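Long-range contacts in glycoside Hydrolase Family 43_12 (Metagenome, PDB 7JVH), which belongs to glycoside hydrolase family 43, subfamily 12, and probably cleaves glycosidic bonds in plant cell-wall polysaccharides or oligosaccharides derived from them: residues A[234-242]-A[252-260]; A[280-291]-A[347-357]. All coordinates share one frame; numbering follows the deposited sequence.

Overall arrangement
The two contacts lie in neighbouring parts of the five-bladed beta-propeller expected of family 43, on the same side of the chain's centre and with centres about 14 Å apart. Interaction 1 joins the two first strands of one blade and ends beside a bound glycerol; interaction 2 ties the loop that leaves that blade to the outermost strand of the next. They meet at Met253, whose CE lies 3.4 Å from Pro348 CG and 3.7 Å from Ile285 CD1. One hairpin strand thus sends a side chain into the apolar seam between blades, while the glycerol, probably from the crystallisation liquor, lies at the interaction 1 end in what is probably the sugar-binding pocket.

Interaction 1: A[234-242]-A[252-260]; sequences KPVWIEGPH and LMCAEGGTG. With GOL (glycerol), chain I.
Glu239 and Ala255 bond to each other twice through their backbones, and His242 pairs with Met253 (modelled as selenomethionine) in the same way, giving two antiparallel hydrogen-bonded pairs in a propeller-blade hairpin. Between them Gly240 and Pro241 stand against Cys254 alone, a beta bulge. The bulge goes with a bent bond from Ala255 N to Glu239 O, 2.8 Å long with an angle of 132°, the donor above the carbonyl plane. Within the bulge Gly240 N donates to Asp173 OD2.

The tight side is apolar. Pro241 CB rests 3.7 Å from Leu252 CD1, Cys254 SG lies alongside the same proline, and Ile238 CG1 packs 3.7 Å from Cys254 CB. Ile204 of strand 203-210 closes over this face. Glu256 runs extended past Pro235 CB, its OE1 taken up by Thr229 N.

The other side is looser. Gly257 N still reaches Val236 O at 2.7 Å, but beyond it the segments part and a glycerol, probably from the crystallisation liquor, sits between them. Its O2 stands 4.0 Å above the plane of the Trp237 ring, over the centre; its O1 accepts from Thr259 N at 3.1 Å; its O3 donates to Glu239 OE1 at 2.6 Å. With CG between the backbone N and the carbonyl carbon (chi1 69°) and the chain extended beyond, Glu239 carries its carboxylate past Ala255 CB to this spot.

A Glu-Gly-Pro sequence commonly bears the general acid in family 43, so Glu239 may be that residue; its carboxylate and the face of Trp237 meeting a polyol would then be consistent with a sugar-binding pocket.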
# COMPACT_ATOMS: atom_id res chain seq x y z
N LYS A 234 -12.92 -16.06 -21.35
CA LYS A 234 -12.23 -14.77 -21.49
C LYS A 234 -11.73 -14.24 -20.15
O LYS A 234 -12.04 -13.12 -19.77
CB LYS A 234 -13.13 -13.73 -22.16
CG LYS A 234 -13.66 -14.14 -23.53
CD LYS A 234 -14.85 -13.26 -23.92
CE LYS A 234 -15.17 -13.32 -25.40
NZ LYS A 234 -15.77 -14.62 -25.81
N PRO A 235 -10.96 -15.05 -19.39
CA PRO A 235 -10.45 -14.62 -18.09
C PRO A 235 -9.66 -13.31 -18.14
O PRO A 235 -8.74 -13.19 -18.94
CB PRO A 235 -9.55 -15.79 -17.66
CG PRO A 235 -9.35 -16.63 -18.88
CD PRO A 235 -10.55 -16.42 -19.73
N VAL A 236 -10.02 -12.37 -17.28
CA VAL A 236 -9.41 -11.05 -17.23
C VAL A 236 -8.10 -11.06 -16.42
O VAL A 236 -8.06 -11.56 -15.30
CB VAL A 236 -10.40 -10.02 -16.65
CG1 VAL A 236 -9.75 -8.67 -16.39
CG2 VAL A 236 -11.61 -9.88 -17.57
N TRP A 237 -7.04 -10.52 -17.02
CA TRP A 237 -5.78 -10.19 -16.35
C TRP A 237 -5.23 -11.21 -15.34
O TRP A 237 -4.93 -10.85 -14.20
CB TRP A 237 -5.89 -8.82 -15.68
CG TRP A 237 -5.44 -7.71 -16.58
CD1 TRP A 237 -6.21 -6.98 -17.45
CD2 TRP A 237 -4.11 -7.22 -16.71
NE1 TRP A 237 -5.42 -6.07 -18.10
CE2 TRP A 237 -4.13 -6.18 -17.66
CE3 TRP A 237 -2.89 -7.56 -16.10
CZ2 TRP A 237 -2.98 -5.48 -18.04
CZ3 TRP A 237 -1.75 -6.86 -16.46
CH2 TRP A 237 -1.80 -5.83 -17.42
N ILE A 238 -5.08 -12.46 -15.76
CA ILE A 238 -4.37 -13.44 -14.97
C ILE A 238 -2.99 -12.88 -14.63
O ILE A 238 -2.27 -12.44 -15.51
CB ILE A 238 -4.27 -14.83 -15.63
CG1 ILE A 238 -3.65 -15.84 -14.66
CG2 ILE A 238 -3.48 -14.78 -16.93
CD1 ILE A 238 -4.26 -17.22 -14.73
N GLU A 239 -2.65 -12.90 -13.34
CA GLU A 239 -1.46 -12.25 -12.83
C GLU A 239 -1.09 -12.79 -11.44
O GLU A 239 -1.53 -13.87 -11.06
CB GLU A 239 -1.66 -10.72 -12.85
CG GLU A 239 -2.66 -10.19 -11.85
CD GLU A 239 -3.07 -8.74 -12.12
OE1 GLU A 239 -2.32 -8.00 -12.77
OE2 GLU A 239 -4.15 -8.29 -11.70
N GLY A 240 -0.25 -12.05 -10.72
CA GLY A 240 0.30 -12.45 -9.45
C GLY A 240 0.76 -13.91 -9.37
O GLY A 240 0.51 -14.58 -8.38
N PRO A 241 1.47 -14.46 -10.38
CA PRO A 241 1.84 -15.88 -10.37
C PRO A 241 2.87 -16.21 -9.27
O PRO A 241 3.84 -15.47 -9.12
CB PRO A 241 2.48 -16.09 -11.75
CG PRO A 241 2.96 -14.72 -12.16
CD PRO A 241 1.99 -13.73 -11.57
N HIS A 242 2.62 -17.28 -8.52
CA HIS A 242 3.61 -17.83 -7.58
C HIS A 242 3.75 -19.35 -7.78
O HIS A 242 2.76 -20.07 -7.91
CB HIS A 242 3.23 -17.53 -6.13
CG HIS A 242 3.24 -16.07 -5.79
ND1 HIS A 242 4.40 -15.33 -5.77
CD2 HIS A 242 2.24 -15.22 -5.45
CE1 HIS A 242 4.11 -14.08 -5.44
NE2 HIS A 242 2.81 -14.00 -5.24
N LEU A 252 1.18 -23.59 -9.38
CA LEU A 252 1.13 -22.21 -9.84
C LEU A 252 -0.17 -21.62 -9.31
O LEU A 252 -1.25 -22.09 -9.65
CB LEU A 252 1.17 -22.13 -11.38
CG LEU A 252 0.86 -20.77 -12.01
CD1 LEU A 252 1.95 -19.76 -11.68
CD2 LEU A 252 0.69 -20.91 -13.51
N MSE A 253 -0.03 -20.57 -8.48
CA MSE A 253 -1.19 -19.84 -7.98
C MSE A 253 -1.18 -18.44 -8.57
O MSE A 253 -0.16 -17.75 -8.53
CB MSE A 253 -1.17 -19.79 -6.44
CG MSE A 253 -2.49 -19.36 -5.84
SE MSE A 253 -2.46 -19.33 -3.88
CE MSE A 253 -2.76 -21.17 -3.43
N CYS A 254 -2.33 -18.02 -9.11
CA CYS A 254 -2.45 -16.73 -9.77
C CYS A 254 -3.71 -16.02 -9.35
O CYS A 254 -4.69 -16.66 -9.00
CB CYS A 254 -2.50 -16.92 -11.30
SG CYS A 254 -1.11 -17.83 -12.00
N ALA A 255 -3.67 -14.69 -9.40
CA ALA A 255 -4.87 -13.86 -9.36
C ALA A 255 -5.49 -13.88 -10.75
O ALA A 255 -4.77 -13.94 -11.75
CB ALA A 255 -4.52 -12.43 -8.94
N GLU A 256 -6.83 -13.82 -10.81
CA GLU A 256 -7.60 -13.82 -12.06
C GLU A 256 -8.87 -12.99 -11.90
O GLU A 256 -9.50 -13.02 -10.84
CB GLU A 256 -7.95 -15.25 -12.50
CG GLU A 256 -8.81 -15.34 -13.75
CD GLU A 256 -9.23 -16.76 -14.10
OE1 GLU A 256 -8.35 -17.61 -14.39
OE2 GLU A 256 -10.44 -17.03 -14.12
N GLY A 257 -9.23 -12.24 -12.95
CA GLY A 257 -10.40 -11.39 -12.97
C GLY A 257 -10.20 -9.89 -12.78
O GLY A 257 -11.16 -9.13 -12.89
N GLY A 258 -8.97 -9.45 -12.50
CA GLY A 258 -8.70 -8.03 -12.30
C GLY A 258 -8.76 -7.65 -10.84
O GLY A 258 -9.36 -8.38 -10.05
N THR A 259 -8.07 -6.57 -10.45
CA THR A 259 -7.98 -6.21 -9.04
C THR A 259 -9.21 -5.42 -8.56
O THR A 259 -9.17 -4.85 -7.44
CB THR A 259 -6.68 -5.41 -8.68
OG1 THR A 259 -5.55 -5.96 -9.35
CG2 THR A 259 -6.47 -5.53 -7.16
N GLY A 260 -10.29 -5.43 -9.36
CA GLY A 260 -11.57 -4.89 -8.95
C GLY A 260 -12.62 -5.95 -8.65
O GLY A 260 -12.33 -6.99 -8.04
C1 GOL I . -6.15 -4.39 -13.81
O1 GOL I . -6.93 -5.26 -13.00
C2 GOL I . -4.75 -4.21 -13.25
O2 GOL I . -3.87 -3.78 -14.28
C3 GOL I . -4.21 -5.47 -12.61
O3 GOL I . -2.79 -5.43 -12.48

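Interaction 2: A[280-291]-A[347-357]; sequences WNNNPILTQRHF and WPVFENGLVPL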
# COMPACT_ATOMS: atom_id res chain seq x y z
N TRP A 280 -7.11 -26.96 -11.08
CA TRP A 280 -8.03 -27.73 -10.25
C TRP A 280 -9.43 -27.46 -10.76
O TRP A 280 -9.82 -26.30 -10.95
CB TRP A 280 -7.92 -27.29 -8.79
CG TRP A 280 -8.65 -28.17 -7.80
CD1 TRP A 280 -9.15 -29.43 -8.00
CD2 TRP A 280 -8.91 -27.86 -6.42
NE1 TRP A 280 -9.73 -29.91 -6.85
CE2 TRP A 280 -9.59 -28.97 -5.87
CE3 TRP A 280 -8.64 -26.76 -5.61
CZ2 TRP A 280 -9.99 -29.00 -4.53
CZ3 TRP A 280 -9.04 -26.79 -4.30
CH2 TRP A 280 -9.71 -27.90 -3.77
N ASN A 281 -10.20 -28.53 -11.00
CA ASN A 281 -11.60 -28.38 -11.36
C ASN A 281 -12.30 -27.38 -10.43
O ASN A 281 -13.15 -26.61 -10.87
CB ASN A 281 -12.31 -29.71 -11.33
CG ASN A 281 -13.80 -29.57 -11.58
OD1 ASN A 281 -14.20 -28.95 -12.57
ND2 ASN A 281 -14.63 -30.11 -10.68
N ASN A 282 -11.94 -27.43 -9.14
CA ASN A 282 -12.41 -26.47 -8.14
C ASN A 282 -11.62 -25.19 -8.28
O ASN A 282 -10.47 -25.09 -7.83
CB ASN A 282 -12.23 -27.02 -6.72
CG ASN A 282 -12.76 -26.08 -5.65
OD1 ASN A 282 -13.93 -26.14 -5.30
ND2 ASN A 282 -11.90 -25.25 -5.11
N ASN A 283 -12.23 -24.20 -8.93
CA ASN A 283 -11.64 -22.88 -9.06
C ASN A 283 -12.75 -21.87 -9.26
O ASN A 283 -13.77 -22.19 -9.87
CB ASN A 283 -10.63 -22.86 -10.23
CG ASN A 283 -9.19 -23.02 -9.77
OD1 ASN A 283 -8.74 -22.30 -8.87
ND2 ASN A 283 -8.47 -23.97 -10.36
N PRO A 284 -12.64 -20.63 -8.73
CA PRO A 284 -11.48 -20.22 -7.92
C PRO A 284 -11.48 -20.78 -6.47
O PRO A 284 -12.44 -21.42 -6.06
CB PRO A 284 -11.65 -18.70 -7.87
CG PRO A 284 -13.13 -18.49 -7.96
CD PRO A 284 -13.65 -19.58 -8.86
N ILE A 285 -10.37 -20.54 -5.75
CA ILE A 285 -10.21 -20.95 -4.36
C ILE A 285 -10.30 -19.78 -3.36
O ILE A 285 -10.24 -20.01 -2.14
CB ILE A 285 -8.89 -21.70 -4.12
CG1 ILE A 285 -7.69 -20.89 -4.63
CG2 ILE A 285 -8.95 -23.09 -4.76
CD1 ILE A 285 -6.34 -21.41 -4.17
N LEU A 286 -10.46 -18.57 -3.89
CA LEU A 286 -10.56 -17.34 -3.06
C LEU A 286 -11.25 -16.20 -3.81
O LEU A 286 -10.63 -15.65 -4.69
CB LEU A 286 -9.15 -16.89 -2.68
CG LEU A 286 -9.11 -15.59 -1.89
CD1 LEU A 286 -9.57 -15.83 -0.47
CD2 LEU A 286 -7.72 -15.01 -1.87
N THR A 287 -12.47 -15.83 -3.44
CA THR A 287 -13.13 -14.68 -4.05
C THR A 287 -14.30 -14.19 -3.19
O THR A 287 -14.79 -14.92 -2.36
CB THR A 287 -13.69 -15.02 -5.46
OG1 THR A 287 -14.19 -13.83 -6.07
CG2 THR A 287 -14.80 -16.07 -5.39
N GLN A 288 -14.70 -12.95 -3.43
CA GLN A 288 -15.93 -12.38 -2.89
C GLN A 288 -16.88 -11.89 -3.99
O GLN A 288 -17.92 -11.31 -3.68
CB GLN A 288 -15.59 -11.21 -1.98
CG GLN A 288 -14.82 -11.59 -0.72
CD GLN A 288 -15.63 -12.45 0.23
OE1 GLN A 288 -16.45 -11.96 1.02
NE2 GLN A 288 -15.43 -13.76 0.13
N ARG A 289 -16.53 -12.17 -5.26
CA ARG A 289 -17.14 -11.49 -6.40
C ARG A 289 -18.62 -11.78 -6.63
O ARG A 289 -19.34 -10.94 -7.18
CB ARG A 289 -16.34 -11.77 -7.66
CG ARG A 289 -16.45 -13.19 -8.22
CD ARG A 289 -15.31 -13.34 -9.22
NE ARG A 289 -15.23 -14.68 -9.75
CZ ARG A 289 -14.23 -15.16 -10.48
NH1 ARG A 289 -13.20 -14.37 -10.81
NH2 ARG A 289 -14.26 -16.43 -10.91
N HIS A 290 -19.10 -12.93 -6.16
CA HIS A 290 -20.50 -13.32 -6.28
C HIS A 290 -21.45 -12.77 -5.19
O HIS A 290 -22.57 -13.24 -5.06
CB HIS A 290 -20.59 -14.85 -6.35
CG HIS A 290 -19.76 -15.45 -7.44
ND1 HIS A 290 -20.06 -15.28 -8.77
CD2 HIS A 290 -18.64 -16.21 -7.39
CE1 HIS A 290 -19.15 -15.90 -9.50
NE2 HIS A 290 -18.28 -16.47 -8.69
N PHE A 291 -21.00 -11.75 -4.44
CA PHE A 291 -21.80 -11.08 -3.41
C PHE A 291 -22.04 -9.60 -3.79
O PHE A 291 -21.12 -8.93 -4.23
CB PHE A 291 -21.09 -11.15 -2.04
CG PHE A 291 -20.57 -12.52 -1.68
CD1 PHE A 291 -21.34 -13.66 -1.94
CD2 PHE A 291 -19.35 -12.68 -1.07
CE1 PHE A 291 -20.85 -14.93 -1.65
CE2 PHE A 291 -18.87 -13.95 -0.75
CZ PHE A 291 -19.61 -15.08 -1.03
N TRP A 347 -4.55 -30.07 -3.14
CA TRP A 347 -4.73 -28.64 -3.40
C TRP A 347 -4.94 -27.76 -2.17
O TRP A 347 -5.56 -28.18 -1.19
CB TRP A 347 -5.96 -28.43 -4.28
CG TRP A 347 -6.00 -29.21 -5.55
CD1 TRP A 347 -6.64 -30.38 -5.76
CD2 TRP A 347 -5.42 -28.82 -6.80
NE1 TRP A 347 -6.48 -30.76 -7.08
CE2 TRP A 347 -5.74 -29.82 -7.74
CE3 TRP A 347 -4.66 -27.72 -7.23
CZ2 TRP A 347 -5.32 -29.77 -9.06
CZ3 TRP A 347 -4.24 -27.67 -8.55
CH2 TRP A 347 -4.57 -28.69 -9.45
N PRO A 348 -4.48 -26.49 -2.20
CA PRO A 348 -4.70 -25.55 -1.10
C PRO A 348 -6.12 -25.01 -1.07
O PRO A 348 -6.64 -24.60 -2.10
CB PRO A 348 -3.73 -24.41 -1.43
CG PRO A 348 -3.63 -24.43 -2.91
CD PRO A 348 -3.72 -25.89 -3.31
N VAL A 349 -6.73 -25.02 0.12
CA VAL A 349 -8.06 -24.49 0.37
C VAL A 349 -7.87 -23.31 1.31
O VAL A 349 -7.27 -23.46 2.37
CB VAL A 349 -8.95 -25.52 1.09
CG1 VAL A 349 -10.23 -24.88 1.62
CG2 VAL A 349 -9.26 -26.70 0.17
N PHE A 350 -8.46 -22.17 0.94
CA PHE A 350 -8.49 -20.96 1.78
C PHE A 350 -9.67 -21.15 2.72
O PHE A 350 -10.78 -21.17 2.21
CB PHE A 350 -8.70 -19.71 0.92
CG PHE A 350 -7.43 -19.08 0.40
CD1 PHE A 350 -6.79 -19.58 -0.71
CD2 PHE A 350 -6.87 -18.00 1.04
CE1 PHE A 350 -5.62 -19.02 -1.17
CE2 PHE A 350 -5.69 -17.44 0.58
CZ PHE A 350 -5.07 -17.95 -0.52
N GLU A 351 -9.43 -21.33 4.01
CA GLU A 351 -10.55 -21.59 4.95
C GLU A 351 -11.55 -20.43 4.91
O GLU A 351 -11.18 -19.33 5.29
CB GLU A 351 -10.01 -22.00 6.32
CG GLU A 351 -9.54 -23.44 6.35
CD GLU A 351 -8.88 -23.93 7.62
OE1 GLU A 351 -8.86 -23.19 8.59
OE2 GLU A 351 -8.40 -25.06 7.62
N ASN A 352 -12.75 -20.71 4.42
CA ASN A 352 -13.87 -19.74 4.22
C ASN A 352 -13.48 -18.67 3.20
O ASN A 352 -13.97 -17.57 3.33
CB ASN A 352 -14.37 -19.13 5.52
CG ASN A 352 -14.58 -20.14 6.63
OD1 ASN A 352 -15.52 -20.90 6.60
ND2 ASN A 352 -13.71 -20.11 7.62
N GLY A 353 -12.65 -19.00 2.22
CA GLY A 353 -12.23 -18.01 1.21
C GLY A 353 -13.28 -17.84 0.15
O GLY A 353 -13.09 -17.03 -0.72
N LEU A 354 -14.36 -18.59 0.23
CA LEU A 354 -15.46 -18.51 -0.73
C LEU A 354 -16.84 -18.19 -0.10
O LEU A 354 -17.86 -18.23 -0.78
CB LEU A 354 -15.55 -19.84 -1.51
CG LEU A 354 -14.26 -20.26 -2.25
CD1 LEU A 354 -14.29 -21.70 -2.70
CD2 LEU A 354 -14.03 -19.35 -3.45
N VAL A 355 -16.87 -17.87 1.20
CA VAL A 355 -18.06 -17.31 1.85
C VAL A 355 -17.76 -15.87 2.28
O VAL A 355 -16.60 -15.49 2.33
CB VAL A 355 -18.55 -18.20 3.03
CG1 VAL A 355 -19.17 -19.47 2.48
CG2 VAL A 355 -17.44 -18.49 4.04
N PRO A 356 -18.76 -15.01 2.54
CA PRO A 356 -18.49 -13.62 2.93
C PRO A 356 -17.54 -13.51 4.12
O PRO A 356 -17.76 -14.17 5.14
CB PRO A 356 -19.88 -13.08 3.28
CG PRO A 356 -20.80 -13.89 2.42
CD PRO A 356 -20.20 -15.29 2.41
N LEU A 357 -16.48 -12.75 3.96
CA LEU A 357 -15.47 -12.62 5.01
C LEU A 357 -16.02 -11.90 6.24
O LEU A 357 -16.91 -11.07 6.10
CB LEU A 357 -14.29 -11.83 4.45
CG LEU A 357 -13.48 -12.52 3.36
CD1 LEU A 357 -12.47 -11.55 2.78
CD2 LEU A 357 -12.78 -13.74 3.91
O HOH W 1 -10.44 -22.23 -1.02
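Thr287 N donates to Gly353 O at 3.0 Å, nearly along the C=O axis, where two mostly irregular segments run in the same direction along the seam between neighbouring propeller blades. Segment 280-291 makes a classic beta bulge at Ile285 and Leu286, both facing Glu265, while 347-357 passes through a type II beta turn from Phe350 to Gly353. A water donates to Ile285 O and accepts from Phe350 N at 2.8 Å.

At one end Trp280 and Trp347 stack face to face, their five-membered ring centroids 3.3 Å apart and planes at 6°. The indoles are set antiparallel, so that each CB sits over the other's six-membered ring; Asn282 CB covers the far face of Trp280. With an alanine in place of Trp280, the face of Trp347 would probably lose its stacking partner and the indole be held less firmly.

In the middle, Leu286 CD2 lies over the Phe350 ring and Ile285 CD1 at its edge. Beyond, a bend at chi2 (-66°) folds the Gln288 amide back to grip backbone: NE2 donates to Val355 O and Thr287 O, and OE1 accepts from Leu357 N at 3.0 Å. Pro356 closes the contact, its CG 3.8 Å from the centroid of the Phe291 ring, over the face.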